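PDB 3P09: beta-lactamase from Francisella tularensis subsp. tularensis, which probably hydrolyses the amide bond of beta-lactam antibiotics to give substituted beta-amino acids, as a class A serine beta-lactamase. Local coordinates for residues P90-Q93 and D94-G97; T112-I115 and S116-N119; L140-L143 and N144-I147; A159-P162 and E163-T167; I193-K196 and K197-D200. One frame throughout, in Å; residues are numbered along the deposited sequence.

Contact 1 of 5, residues P90-Q93 and D94-G97; sequences PINQ and DDIG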
loop_
_atom_site.group_PDB
_atom_site.type_symbol
_atom_site.label_atom_id
_atom_site.label_comp_id
_atom_site.label_asym_id
_atom_site.label_seq_id
_atom_site.Cartn_x
_atom_site.Cartn_y
_atom_site.Cartn_z
ATOM N N PRO A 90 -7.952 2.685 -23.797
ATOM C CA PRO A 90 -6.779 2.694 -24.678
ATOM C C PRO A 90 -5.486 2.956 -23.909
ATOM O O PRO A 90 -5.445 3.830 -23.049
ATOM C CB PRO A 90 -7.072 3.859 -25.629
ATOM C CG PRO A 90 -8.558 3.945 -25.661
ATOM C CD PRO A 90 -8.999 3.609 -24.259
ATOM N N ILE A 91 -4.447 2.183 -24.196
ATOM C CA ILE A 91 -3.137 2.422 -23.602
ATOM C C ILE A 91 -2.272 3.100 -24.659
ATOM O O ILE A 91 -1.985 2.507 -25.694
ATOM C CB ILE A 91 -2.463 1.107 -23.156
ATOM C CG1 ILE A 91 -3.387 0.326 -22.217
ATOM C CG2 ILE A 91 -1.128 1.388 -22.483
ATOM C CD1 ILE A 91 -3.959 1.158 -21.093
ATOM N N ASN A 92 -1.880 4.346 -24.404
ATOM C CA ASN A 92 -1.095 5.123 -25.364
ATOM C C ASN A 92 0.355 5.277 -24.903
ATOM O O ASN A 92 0.642 5.195 -23.710
ATOM C CB ASN A 92 -1.731 6.506 -25.569
ATOM C CG ASN A 92 -3.182 6.417 -26.029
ATOM O OD1 ASN A 92 -3.516 5.635 -26.920
ATOM N ND2 ASN A 92 -4.050 7.205 -25.411
ATOM N N GLN A 93 1.263 5.516 -25.845
ATOM C CA GLN A 93 2.680 5.636 -25.518
ATOM C C GLN A 93 2.915 6.736 -24.495
ATOM O O GLN A 93 3.716 6.581 -23.579
ATOM C CB GLN A 93 3.514 5.919 -26.774
ATOM C CG GLN A 93 5.014 5.771 -26.541
ATOM C CD GLN A 93 5.399 4.362 -26.097
ATOM O OE1 GLN A 93 5.952 4.171 -25.013
ATOM N NE2 GLN A 93 5.114 3.372 -26.937
ATOM N N ASP A 94 2.204 7.845 -24.651
ATOM C CA ASP A 94 2.346 8.967 -23.733
ATOM C C ASP A 94 1.864 8.619 -22.319
ATOM O O ASP A 94 2.183 9.311 -21.366
ATOM C CB ASP A 94 1.627 10.205 -24.274
ATOM C CG ASP A 94 0.163 9.947 -24.575
ATOM O OD1 ASP A 94 -0.340 10.508 -25.572
ATOM O OD2 ASP A 94 -0.488 9.193 -23.817
ATOM N N ASP A 95 1.098 7.542 -22.185
ATOM C CA ASP A 95 0.704 7.066 -20.860
ATOM C C ASP A 95 1.919 6.505 -20.129
ATOM O O ASP A 95 2.045 6.639 -18.907
ATOM C CB ASP A 95 -0.370 5.984 -20.980
ATOM C CG ASP A 95 -1.730 6.554 -21.287
ATOM O OD1 ASP A 95 -2.025 7.660 -20.788
ATOM O OD2 ASP A 95 -2.506 5.901 -22.020
ATOM N N ILE A 96 2.803 5.865 -20.895
ATOM C CA ILE A 96 4.014 5.271 -20.349
ATOM C C ILE A 96 4.990 6.396 -20.036
ATOM O O ILE A 96 5.519 6.469 -18.933
ATOM C CB ILE A 96 4.675 4.277 -21.334
ATOM C CG1 ILE A 96 3.687 3.185 -21.758
ATOM C CG2 ILE A 96 5.913 3.649 -20.717
ATOM C CD1 ILE A 96 3.017 2.509 -20.608
ATOM N N GLY A 97 5.223 7.271 -21.014
ATOM C CA GLY A 97 6.104 8.417 -20.818
ATOM C C GLY A 97 7.516 7.979 -20.477
ATOM O O GLY A 97 8.073 7.107 -21.139
HETATM O O HOH W 1 -5.038 6.309 -22.019
#
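Asp95 is tied to the chain just before it by both its carboxylate and its backbone. OD2 of Asp95 accepts a nearly straight bond from the backbone N of Asn92, 2.9 Å long at 168°. The donor reaches the anti side of the carboxylate, tilted 29° out of its plane. In return the N of Asp95 gives a bond of 2.8 Å to the O of Asn92. The Asp95 torsion (chi1 -77°) sets CG beside its own N and lets OD2 reach the N of Asn92. A water donates to both OD2 of Asp95, at 2.6 Å, and the O of Pro90. Through OD1, Asp95 also forms a salt bridge with Arg135 of helix 127-137.

This short turn leads from strand 88-90 into the weakly bonded helix 93-96, in the helical part of the beta-lactamase fold. Gln93 O accepts from Ile96 N at 2.9 Å and from Gly97 N at 3.1 Å. The first donor sits above the carbonyl plane, the second in it. Gly97 then leaves the helix with positive phi.

Packing is light. The CB of Asn92 lies 3.4 Å from OD2 of Asp94. OE1 of Gln93 comes 3.9 Å from CB of Ile96.

Contact 2 of 5, residues T112-I115 and S116-N119; sequences TLTI and SQLN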
loop_
_atom_site.group_PDB
_atom_site.type_symbol
_atom_site.label_atom_id
_atom_site.label_comp_id
_atom_site.label_asym_id
_atom_site.label_seq_id
_atom_site.Cartn_x
_atom_site.Cartn_y
_atom_site.Cartn_z
ATOM N N THR A 112 -5.999 -1.993 -25.794
ATOM C CA THR A 112 -6.802 -1.511 -24.676
ATOM C C THR A 112 -6.732 -2.489 -23.523
ATOM O O THR A 112 -6.490 -3.669 -23.722
ATOM C CB THR A 112 -8.291 -1.366 -25.040
ATOM O OG1 THR A 112 -8.825 -2.661 -25.343
ATOM C CG2 THR A 112 -8.484 -0.429 -26.232
ATOM N N LEU A 113 -6.965 -1.979 -22.322
ATOM C CA LEU A 113 -7.058 -2.786 -21.109
ATOM C C LEU A 113 -8.342 -2.369 -20.378
ATOM O O LEU A 113 -8.720 -1.192 -20.419
ATOM C CB LEU A 113 -5.845 -2.527 -20.206
ATOM C CG LEU A 113 -4.504 -3.136 -20.638
ATOM C CD1 LEU A 113 -3.395 -2.762 -19.632
ATOM C CD2 LEU A 113 -4.637 -4.642 -20.734
ATOM N N THR A 114 -9.019 -3.311 -19.721
ATOM C CA THR A 114 -10.188 -2.938 -18.921
ATOM C C THR A 114 -9.732 -2.211 -17.655
ATOM O O THR A 114 -8.578 -2.319 -17.253
ATOM C CB THR A 114 -11.010 -4.151 -18.487
ATOM O OG1 THR A 114 -10.227 -4.942 -17.590
ATOM C CG2 THR A 114 -11.423 -4.994 -19.693
ATOM N N ILE A 115 -10.644 -1.471 -17.029
ATOM C CA ILE A 115 -10.354 -0.861 -15.731
ATOM C C ILE A 115 -9.870 -1.924 -14.734
ATOM O O ILE A 115 -8.910 -1.704 -13.985
ATOM C CB ILE A 115 -11.603 -0.135 -15.185
ATOM C CG1 ILE A 115 -11.891 1.134 -16.003
ATOM C CG2 ILE A 115 -11.455 0.177 -13.690
ATOM C CD1 ILE A 115 -10.908 2.277 -15.762
ATOM N N SER A 116 -10.514 -3.091 -14.729
ATOM C CA SER A 116 -10.098 -4.134 -13.787
ATOM C C SER A 116 -8.673 -4.596 -14.053
ATOM O O SER A 116 -7.916 -4.852 -13.117
ATOM C CB SER A 116 -11.041 -5.344 -13.792
ATOM O OG SER A 116 -10.699 -6.236 -12.729
ATOM N N GLN A 117 -8.304 -4.718 -15.326
ATOM C CA GLN A 117 -6.932 -5.093 -15.662
ATOM C C GLN A 117 -5.936 -4.034 -15.200
ATOM O O GLN A 117 -4.797 -4.353 -14.832
ATOM C CB GLN A 117 -6.781 -5.310 -17.175
ATOM C CG GLN A 117 -7.440 -6.598 -17.652
ATOM C CD GLN A 117 -7.392 -6.754 -19.149
ATOM O OE1 GLN A 117 -7.689 -5.815 -19.891
ATOM N NE2 GLN A 117 -7.005 -7.943 -19.610
ATOM N N LEU A 118 -6.351 -2.774 -15.248
ATOM C CA LEU A 118 -5.491 -1.678 -14.807
ATOM C C LEU A 118 -5.368 -1.687 -13.291
ATOM O O LEU A 118 -4.322 -1.356 -12.754
ATOM C CB LEU A 118 -6.028 -0.327 -15.299
ATOM C CG LEU A 118 -5.842 -0.114 -16.801
ATOM C CD1 LEU A 118 -6.860 0.879 -17.387
ATOM C CD2 LEU A 118 -4.418 0.341 -17.074
ATOM N N ASN A 119 -6.449 -2.055 -12.605
ATOM C CA ASN A 119 -6.389 -2.210 -11.157
ATOM C C ASN A 119 -5.338 -3.232 -10.772
ATOM O O ASN A 119 -4.537 -3.000 -9.881
ATOM C CB ASN A 119 -7.734 -2.668 -10.591
ATOM C CG ASN A 119 -8.751 -1.560 -10.513
ATOM O OD1 ASN A 119 -8.411 -0.373 -10.555
ATOM N ND2 ASN A 119 -10.012 -1.938 -10.352
#
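Thr114 and Gln117 form a capping box where strand 112-114 runs straight into helix 115-123. Each residue binds the backbone of the other. OG1 of Thr114, the N-cap, accepts from the N of Gln117 at 3.0 Å and 159°. OE1 of Gln117 accepts from the N of Thr114 at 2.8 Å and 163°. This second donor lies in the carbonyl plane of the amide, on a lone pair. With chi1 at 66°, OG1 of Thr114 stands between its own N and carbonyl carbon, facing the first turn of the helix. The Gln117 chain is extended beyond CG and crosses the threonine side chain at about a right angle. Its CG passes 3.2 Å from OG1 of Thr114, and OE1 comes 3.4 Å from CD2 of Leu113.

The junction belongs to the helical part of the class A beta-lactamase fold. Strand 112-114 pairs there with strand 88-90 in a two-stranded antiparallel sheet. Helix bonds begin at the cap residue, with Leu118 N to Thr114 O at 3.0 Å and Asn119 N to Ile115 O at 2.8 Å. CD2 of Leu118 meets CD1 of Leu113 at 4.1 Å, and Leu118 also packs on helix 127-137. Tyr205 OH binds both Ser116 OG and Asn119 ND2.

Contact 3 of 5, residues L140-L143 and N144-I147; sequences LQNL and NKFI. With SO4 (sulfate ion), chain E.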
loop_
_atom_site.group_PDB
_atom_site.type_symbol
_atom_site.label_atom_id
_atom_site.label_comp_id
_atom_site.label_asym_id
_atom_site.label_seq_id
_atom_site.Cartn_x
_atom_site.Cartn_y
_atom_site.Cartn_z
ATOM N N LEU A 140 -7.045 13.732 -9.007
ATOM C CA LEU A 140 -6.618 13.587 -7.618
ATOM C C LEU A 140 -7.613 14.092 -6.591
ATOM O O LEU A 140 -7.665 13.582 -5.466
ATOM C CB LEU A 140 -5.279 14.293 -7.414
ATOM C CG LEU A 140 -4.133 13.573 -8.111
ATOM C CD1 LEU A 140 -2.864 14.387 -7.993
ATOM C CD2 LEU A 140 -3.950 12.188 -7.481
ATOM N N GLN A 141 -8.388 15.110 -6.956
ATOM C CA GLN A 141 -9.371 15.637 -6.033
ATOM C C GLN A 141 -10.374 14.557 -5.659
ATOM O O GLN A 141 -10.736 14.415 -4.492
ATOM C CB GLN A 141 -10.073 16.863 -6.617
ATOM C CG GLN A 141 -9.155 18.057 -6.784
ATOM C CD GLN A 141 -9.892 19.293 -7.262
ATOM O OE1 GLN A 141 -10.103 20.234 -6.497
ATOM N NE2 GLN A 141 -10.294 19.292 -8.532
ATOM N N ASN A 142 -10.802 13.777 -6.644
ATOM C CA ASN A 142 -11.729 12.681 -6.387
ATOM C C ASN A 142 -11.131 11.592 -5.508
ATOM O O ASN A 142 -11.815 11.023 -4.653
ATOM C CB ASN A 142 -12.249 12.082 -7.696
ATOM C CG ASN A 142 -13.299 12.958 -8.343
ATOM O OD1 ASN A 142 -13.902 13.797 -7.678
ATOM N ND2 ASN A 142 -13.524 12.771 -9.638
ATOM N N LEU A 143 -9.860 11.289 -5.738
ATOM C CA LEU A 143 -9.156 10.324 -4.907
ATOM C C LEU A 143 -9.115 10.779 -3.453
ATOM O O LEU A 143 -9.425 10.004 -2.549
ATOM C CB LEU A 143 -7.740 10.088 -5.433
ATOM C CG LEU A 143 -6.847 9.152 -4.620
ATOM C CD1 LEU A 143 -7.532 7.808 -4.415
ATOM C CD2 LEU A 143 -5.496 8.984 -5.324
ATOM N N ASN A 144 -8.722 12.031 -3.224
ATOM C CA ASN A 144 -8.684 12.566 -1.865
ATOM C C ASN A 144 -10.064 12.612 -1.201
ATOM O O ASN A 144 -10.185 12.368 -0.007
ATOM C CB ASN A 144 -8.019 13.934 -1.846
ATOM C CG ASN A 144 -6.532 13.844 -2.087
ATOM O OD1 ASN A 144 -5.835 13.076 -1.424
ATOM N ND2 ASN A 144 -6.040 14.599 -3.061
ATOM N N LYS A 145 -11.102 12.918 -1.975
ATOM C CA LYS A 145 -12.467 12.788 -1.458
ATOM C C LYS A 145 -12.743 11.357 -0.979
ATOM O O LYS A 145 -13.302 11.140 0.092
ATOM C CB LYS A 145 -13.500 13.204 -2.517
ATOM C CG LYS A 145 -13.542 14.711 -2.758
ATOM C CD LYS A 145 -14.788 15.147 -3.543
ATOM C CE LYS A 145 -14.684 14.806 -5.026
ATOM N NZ LYS A 145 -15.887 15.249 -5.800
ATOM N N PHE A 146 -12.351 10.372 -1.776
ATOM C CA PHE A 146 -12.574 8.990 -1.366
ATOM C C PHE A 146 -11.797 8.634 -0.096
ATOM O O PHE A 146 -12.327 8.003 0.817
ATOM C CB PHE A 146 -12.237 8.011 -2.492
ATOM C CG PHE A 146 -12.404 6.575 -2.093
ATOM C CD1 PHE A 146 -13.675 6.021 -1.982
ATOM C CD2 PHE A 146 -11.308 5.783 -1.828
ATOM C CE1 PHE A 146 -13.844 4.705 -1.604
ATOM C CE2 PHE A 146 -11.471 4.460 -1.456
ATOM C CZ PHE A 146 -12.742 3.923 -1.339
ATOM N N ILE A 147 -10.539 9.051 -0.036
ATOM C CA ILE A 147 -9.727 8.822 1.151
ATOM C C ILE A 147 -10.417 9.391 2.409
ATOM O O ILE A 147 -10.474 8.737 3.460
ATOM C CB ILE A 147 -8.318 9.408 0.944
ATOM C CG1 ILE A 147 -7.603 8.624 -0.157
ATOM C CG2 ILE A 147 -7.497 9.354 2.216
ATOM C CD1 ILE A 147 -6.255 9.191 -0.525
HETATM S S SO4 E . -6.830 17.404 -10.106
HETATM O O1 SO4 E . -6.073 16.395 -10.850
HETATM O O2 SO4 E . -6.009 17.912 -9.009
HETATM O O3 SO4 E . -7.177 18.507 -10.997
HETATM O O4 SO4 E . -8.053 16.814 -9.562
#
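Asn142 and Lys145 both hold CG beside the backbone N (chi1 -76° and -72°), and their side chains run side by side in the same direction. A bend at chi3 of the lysine brings its end alongside the asparagine amide. NZ of Lys145 is 3.1 Å from OD1 of Asn142, though the placing of the lysine end is doubtful. The other end of the Asn142 amide is fixed by ND2, which bonds to the O of Leu137.

Leu143 takes the other course. Its CG is anti to the backbone N (chi1 177°), and it meets CD1 of Ile147 at 4.1 Å. The two side chains lie one turn apart on the buried side, where Leu143 packs on Ala73 and Ile147 on Leu69.

These residues make up the first two turns of helix 140-149. Successive backbone bonds join them. Asn144 N reaches Leu140 O at 2.9 Å, and Ile147 N reaches Leu143 O at 2.9 Å. Phe146 also packs on helix 66-80, another helix of the helical part of the fold.

A sulfate, probably from the crystallisation liquor, sits at the N-terminal end. Its O4 accepts from the N of Gln141 at 3.1 Å, and O1 takes a weak bond of 3.4 Å from the N of Leu140. The positive end of the helix dipole probably helps hold the anion.

Contact 4 of 5, residues A159-P162 and E163-T167; sequences ADEP and EINYT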
loop_
_atom_site.group_PDB
_atom_site.type_symbol
_atom_site.label_atom_id
_atom_site.label_comp_id
_atom_site.label_asym_id
_atom_site.label_seq_id
_atom_site.Cartn_x
_atom_site.Cartn_y
_atom_site.Cartn_z
ATOM N N ALA A 159 -0.055 14.393 -5.685
ATOM C CA ALA A 159 0.462 14.091 -7.011
ATOM C C ALA A 159 0.332 12.609 -7.341
ATOM O O ALA A 159 0.080 11.779 -6.468
ATOM C CB ALA A 159 1.923 14.539 -7.125
ATOM N N ASP A 160 0.492 12.290 -8.617
ATOM C CA ASP A 160 0.551 10.904 -9.045
ATOM C C ASP A 160 2.013 10.535 -9.311
ATOM O O ASP A 160 2.903 11.127 -8.703
ATOM C CB ASP A 160 -0.384 10.642 -10.231
ATOM C CG ASP A 160 -0.089 11.521 -11.426
ATOM O OD1 ASP A 160 1.044 12.044 -11.523
ATOM O OD2 ASP A 160 -0.994 11.664 -12.281
ATOM N N GLU A 161 2.264 9.559 -10.182
ATOM C CA GLU A 161 3.622 9.038 -10.378
ATOM C C GLU A 161 4.360 9.833 -11.430
ATOM O O GLU A 161 3.791 10.144 -12.469
ATOM C CB GLU A 161 3.589 7.557 -10.821
ATOM C CG GLU A 161 3.207 6.538 -9.734
ATOM C CD GLU A 161 4.373 6.167 -8.839
ATOM O OE1 GLU A 161 5.530 6.315 -9.279
ATOM O OE2 GLU A 161 4.138 5.729 -7.693
ATOM N N PRO A 162 5.652 10.115 -11.193
ATOM C CA PRO A 162 6.432 9.692 -10.024
ATOM C C PRO A 162 6.539 10.755 -8.922
ATOM O O PRO A 162 7.184 10.518 -7.891
ATOM C CB PRO A 162 7.818 9.457 -10.623
ATOM C CG PRO A 162 7.916 10.449 -11.711
ATOM C CD PRO A 162 6.516 10.683 -12.241
ATOM N N GLU A 163 5.913 11.905 -9.127
ATOM C CA GLU A 163 6.065 13.025 -8.189
ATOM C C GLU A 163 5.633 12.666 -6.758
ATOM O O GLU A 163 6.170 13.207 -5.800
ATOM C CB GLU A 163 5.315 14.272 -8.682
ATOM C CG GLU A 163 5.489 15.477 -7.761
ATOM C CD GLU A 163 4.894 16.762 -8.311
ATOM O OE1 GLU A 163 4.050 16.696 -9.231
ATOM O OE2 GLU A 163 5.277 17.849 -7.814
ATOM N N ILE A 164 4.673 11.751 -6.625
ATOM C CA ILE A 164 4.208 11.283 -5.313
ATOM C C ILE A 164 5.370 10.814 -4.438
ATOM O O ILE A 164 5.278 10.812 -3.212
ATOM C CB ILE A 164 3.173 10.127 -5.452
ATOM C CG1 ILE A 164 2.689 9.622 -4.085
ATOM C CG2 ILE A 164 3.786 8.927 -6.190
ATOM C CD1 ILE A 164 1.754 10.510 -3.370
ATOM N N ASN A 165 6.466 10.412 -5.068
ATOM C CA ASN A 165 7.594 9.847 -4.332
ATOM C C ASN A 165 8.467 10.868 -3.605
ATOM O O ASN A 165 9.311 10.500 -2.783
ATOM C CB ASN A 165 8.468 9.017 -5.275
ATOM C CG ASN A 165 7.766 7.771 -5.747
ATOM O OD1 ASN A 165 7.231 7.019 -4.945
ATOM N ND2 ASN A 165 7.737 7.562 -7.047
ATOM N N TYR A 166 8.276 12.144 -3.913
ATOM C CA TYR A 166 9.155 13.184 -3.387
ATOM C C TYR A 166 8.527 13.877 -2.204
ATOM O O TYR A 166 7.425 14.416 -2.291
ATOM C CB TYR A 166 9.466 14.215 -4.456
ATOM C CG TYR A 166 9.712 13.590 -5.803
ATOM C CD1 TYR A 166 10.428 12.407 -5.917
ATOM C CD2 TYR A 166 9.211 14.175 -6.961
ATOM C CE1 TYR A 166 10.639 11.813 -7.153
ATOM C CE2 TYR A 166 9.428 13.601 -8.201
ATOM C CZ TYR A 166 10.142 12.421 -8.287
ATOM O OH TYR A 166 10.350 11.857 -9.522
ATOM N N THR A 167 9.226 13.837 -1.079
ATOM C CA THR A 167 8.705 14.447 0.125
ATOM C C THR A 167 9.772 15.346 0.708
ATOM O O THR A 167 10.889 15.432 0.191
ATOM C CB THR A 167 8.324 13.375 1.190
ATOM O OG1 THR A 167 9.457 12.541 1.477
ATOM C CG2 THR A 167 7.181 12.495 0.690
HETATM O O HOH W 2 4.018 12.916 -11.297
#
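Ile164 N bonds to Asp160 O at 2.8 Å, and Asn165 N to Pro162 O at 2.9 Å. The peptide between Glu161 and Pro162 is cis, just before the 3-10 segment 163-165. A water joins the turn by donating to OD1 of Asp160 and accepting from the N of Glu163, at 3.1 Å each.

Glu161 is bent at chi2 (-82°), which swings its carboxylate toward Ile164 and Asn165. OE1 accepts a weak bond of 3.4 Å from ND2 of Asn165, with the two planes 64° apart. OE2 lies 3.6 Å from CG2 of Ile164. The ring of Tyr166 lies alongside Pro162. The O of Pro162 stands 3.5 Å above one ring face, offset toward the rim, and OH comes 3.6 Å from CG of the proline. Ala159 CB packs against the extended side chain of Glu163.

OE2 of Glu161 also makes a weak hydrogen bond to Ser64 OG and a long, weak ion pair with Lys67. A glutamate before a cis peptide, with an asparagine four residues on and a probable SxxK serine and lysine beside it, is consistent with the omega loop of class A beta-lactamases.

Contact 5 of 5, residues I193-K196 and K197-D200; sequences ILDK and KHKD. With SO4 (sulfate ion), chain C.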
loop_
_atom_site.group_PDB
_atom_site.type_symbol
_atom_site.label_atom_id
_atom_site.label_comp_id
_atom_site.label_asym_id
_atom_site.label_seq_id
_atom_site.Cartn_x
_atom_site.Cartn_y
_atom_site.Cartn_z
ATOM N N ILE A 193 -17.539 -0.168 3.353
ATOM C CA ILE A 193 -17.635 0.754 2.226
ATOM C C ILE A 193 -17.800 0.047 0.885
ATOM O O ILE A 193 -18.615 0.468 0.065
ATOM C CB ILE A 193 -16.471 1.745 2.163
ATOM C CG1 ILE A 193 -15.158 0.998 2.195
ATOM C CG2 ILE A 193 -16.548 2.746 3.314
ATOM C CD1 ILE A 193 -14.308 1.351 1.035
ATOM N N LEU A 194 -17.013 -1.005 0.655
ATOM C CA LEU A 194 -17.196 -1.853 -0.513
ATOM C C LEU A 194 -18.137 -2.997 -0.145
ATOM O O LEU A 194 -18.142 -3.442 0.998
ATOM C CB LEU A 194 -15.850 -2.433 -0.975
ATOM C CG LEU A 194 -14.818 -1.413 -1.441
ATOM C CD1 LEU A 194 -13.573 -2.126 -1.979
ATOM C CD2 LEU A 194 -15.435 -0.508 -2.483
ATOM N N ASP A 195 -18.920 -3.491 -1.101
ATOM C CA ASP A 195 -19.813 -4.610 -0.796
ATOM C C ASP A 195 -19.059 -5.918 -0.938
ATOM O O ASP A 195 -17.889 -5.913 -1.302
ATOM C CB ASP A 195 -21.060 -4.597 -1.676
ATOM C CG ASP A 195 -20.742 -4.697 -3.152
ATOM O OD1 ASP A 195 -19.616 -5.110 -3.504
ATOM O OD2 ASP A 195 -21.633 -4.370 -3.966
ATOM N N LYS A 196 -19.728 -7.039 -0.678
ATOM C CA LYS A 196 -19.043 -8.326 -0.715
ATOM C C LYS A 196 -18.309 -8.572 -2.028
ATOM O O LYS A 196 -17.148 -8.962 -2.026
ATOM C CB LYS A 196 -19.995 -9.489 -0.432
ATOM C CG LYS A 196 -19.284 -10.840 -0.429
ATOM C CD LYS A 196 -20.251 -11.996 -0.214
ATOM C CE LYS A 196 -19.503 -13.276 0.131
ATOM N NZ LYS A 196 -18.460 -13.621 -0.884
ATOM N N LYS A 197 -18.978 -8.364 -3.153
ATOM C CA LYS A 197 -18.330 -8.647 -4.430
ATOM C C LYS A 197 -17.059 -7.821 -4.609
ATOM O O LYS A 197 -16.051 -8.311 -5.123
ATOM C CB LYS A 197 -19.273 -8.403 -5.606
ATOM C CG LYS A 197 -18.656 -8.789 -6.941
ATOM C CD LYS A 197 -19.702 -8.911 -8.043
ATOM C CE LYS A 197 -20.007 -7.564 -8.673
ATOM N NZ LYS A 197 -18.786 -6.956 -9.270
ATOM N N HIS A 198 -17.107 -6.561 -4.192
ATOM C CA HIS A 198 -15.970 -5.672 -4.412
ATOM C C HIS A 198 -14.858 -5.857 -3.398
ATOM O O HIS A 198 -13.688 -5.662 -3.733
ATOM C CB HIS A 198 -16.409 -4.209 -4.494
ATOM C CG HIS A 198 -17.223 -3.904 -5.713
ATOM N ND1 HIS A 198 -18.571 -4.178 -5.793
ATOM C CD2 HIS A 198 -16.872 -3.377 -6.910
ATOM C CE1 HIS A 198 -19.021 -3.817 -6.984
ATOM N NE2 HIS A 198 -18.009 -3.334 -7.683
ATOM N N LYS A 199 -15.214 -6.227 -2.166
ATOM C CA LYS A 199 -14.197 -6.648 -1.207
ATOM C C LYS A 199 -13.403 -7.845 -1.749
ATOM O O LYS A 199 -12.174 -7.861 -1.705
ATOM C CB LYS A 199 -14.819 -6.976 0.160
ATOM C CG LYS A 199 -15.286 -5.728 0.910
ATOM C CD LYS A 199 -15.669 -6.022 2.351
ATOM C CE LYS A 199 -17.091 -6.493 2.468
ATOM N NZ LYS A 199 -17.592 -6.206 3.843
ATOM N N ASP A 200 -14.110 -8.842 -2.271
ATOM C CA ASP A 200 -13.447 -10.051 -2.742
ATOM C C ASP A 200 -12.467 -9.723 -3.881
ATOM O O ASP A 200 -11.382 -10.291 -3.982
ATOM C CB ASP A 200 -14.487 -11.089 -3.174
ATOM C CG ASP A 200 -15.211 -11.727 -1.984
ATOM O OD1 ASP A 200 -14.705 -11.621 -0.843
ATOM O OD2 ASP A 200 -16.286 -12.340 -2.189
HETATM S S SO4 C . -23.100 -5.670 1.321
HETATM O O1 SO4 C . -21.989 -6.608 1.479
HETATM O O2 SO4 C . -22.631 -4.300 1.513
HETATM O O3 SO4 C . -23.657 -5.818 -0.020
HETATM O O4 SO4 C . -24.137 -5.947 2.309
HETATM O O HOH W 3 -19.898 -3.820 3.004
#
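Asp195 and His198 meet through one carboxylate oxygen. With chi1 at 60°, CG of Asp195 lies between its own N and carbonyl carbon, and OD1 reaches over the first helical turn. There it accepts twice, from ND1 of His198 at 2.7 Å and from the N of His198 at 3.0 Å. The ring donor comes on the syn side, though out of the carboxylate plane. OD1 lies almost in the ring plane, but the carboxylate is turned 37° against it. In His198, chi1 places the ring beside the backbone N, and chi2 of 81° turns ND1 to the aspartate. NE2 bonds to Asp78, so both ring nitrogens are engaged and the ring rotation is fixed.

Asp195 is thus the N-cap of helix 196-208, in the helical part of the beta-lactamase fold. Its O accepts from Lys199 N at 2.8 Å.

Lys196 stays extended until a bend at chi4. That bend brings NZ to the syn lone pair of Asp200 OD2, a salt bridge of 2.8 Å one turn along the helix. Lys199 bends at chi3 and lies across the O of Leu194, with CE at 3.5 Å, while its NZ bonds to Gly191 O. A sulfate, probably from the crystallisation liquor, accepts from Lys196 N through O1 at 3.2 Å.

The five contacts follow one another along the chain, all within the beta-lactamase domain. Contacts 1 and 2 have centres about 13 Å apart and touch, with Ile91 packing on Leu113 and Leu118. They share the small sheet of strands 88-90 and 112-114, and both lean on helix 127-137. Contact 3, on helix 140-149, touches two others. Leu140 packs on Ala159 of contact 4, and Phe146 packs on Ile193 of contact 5. Contacts 4 and 5 have centres about 29 Å apart, so helix 140-149 spans between them. Contacts 2 to 5 all pack on helix 66-80, and contact 4 lies beside the probable catalytic serine and lysine.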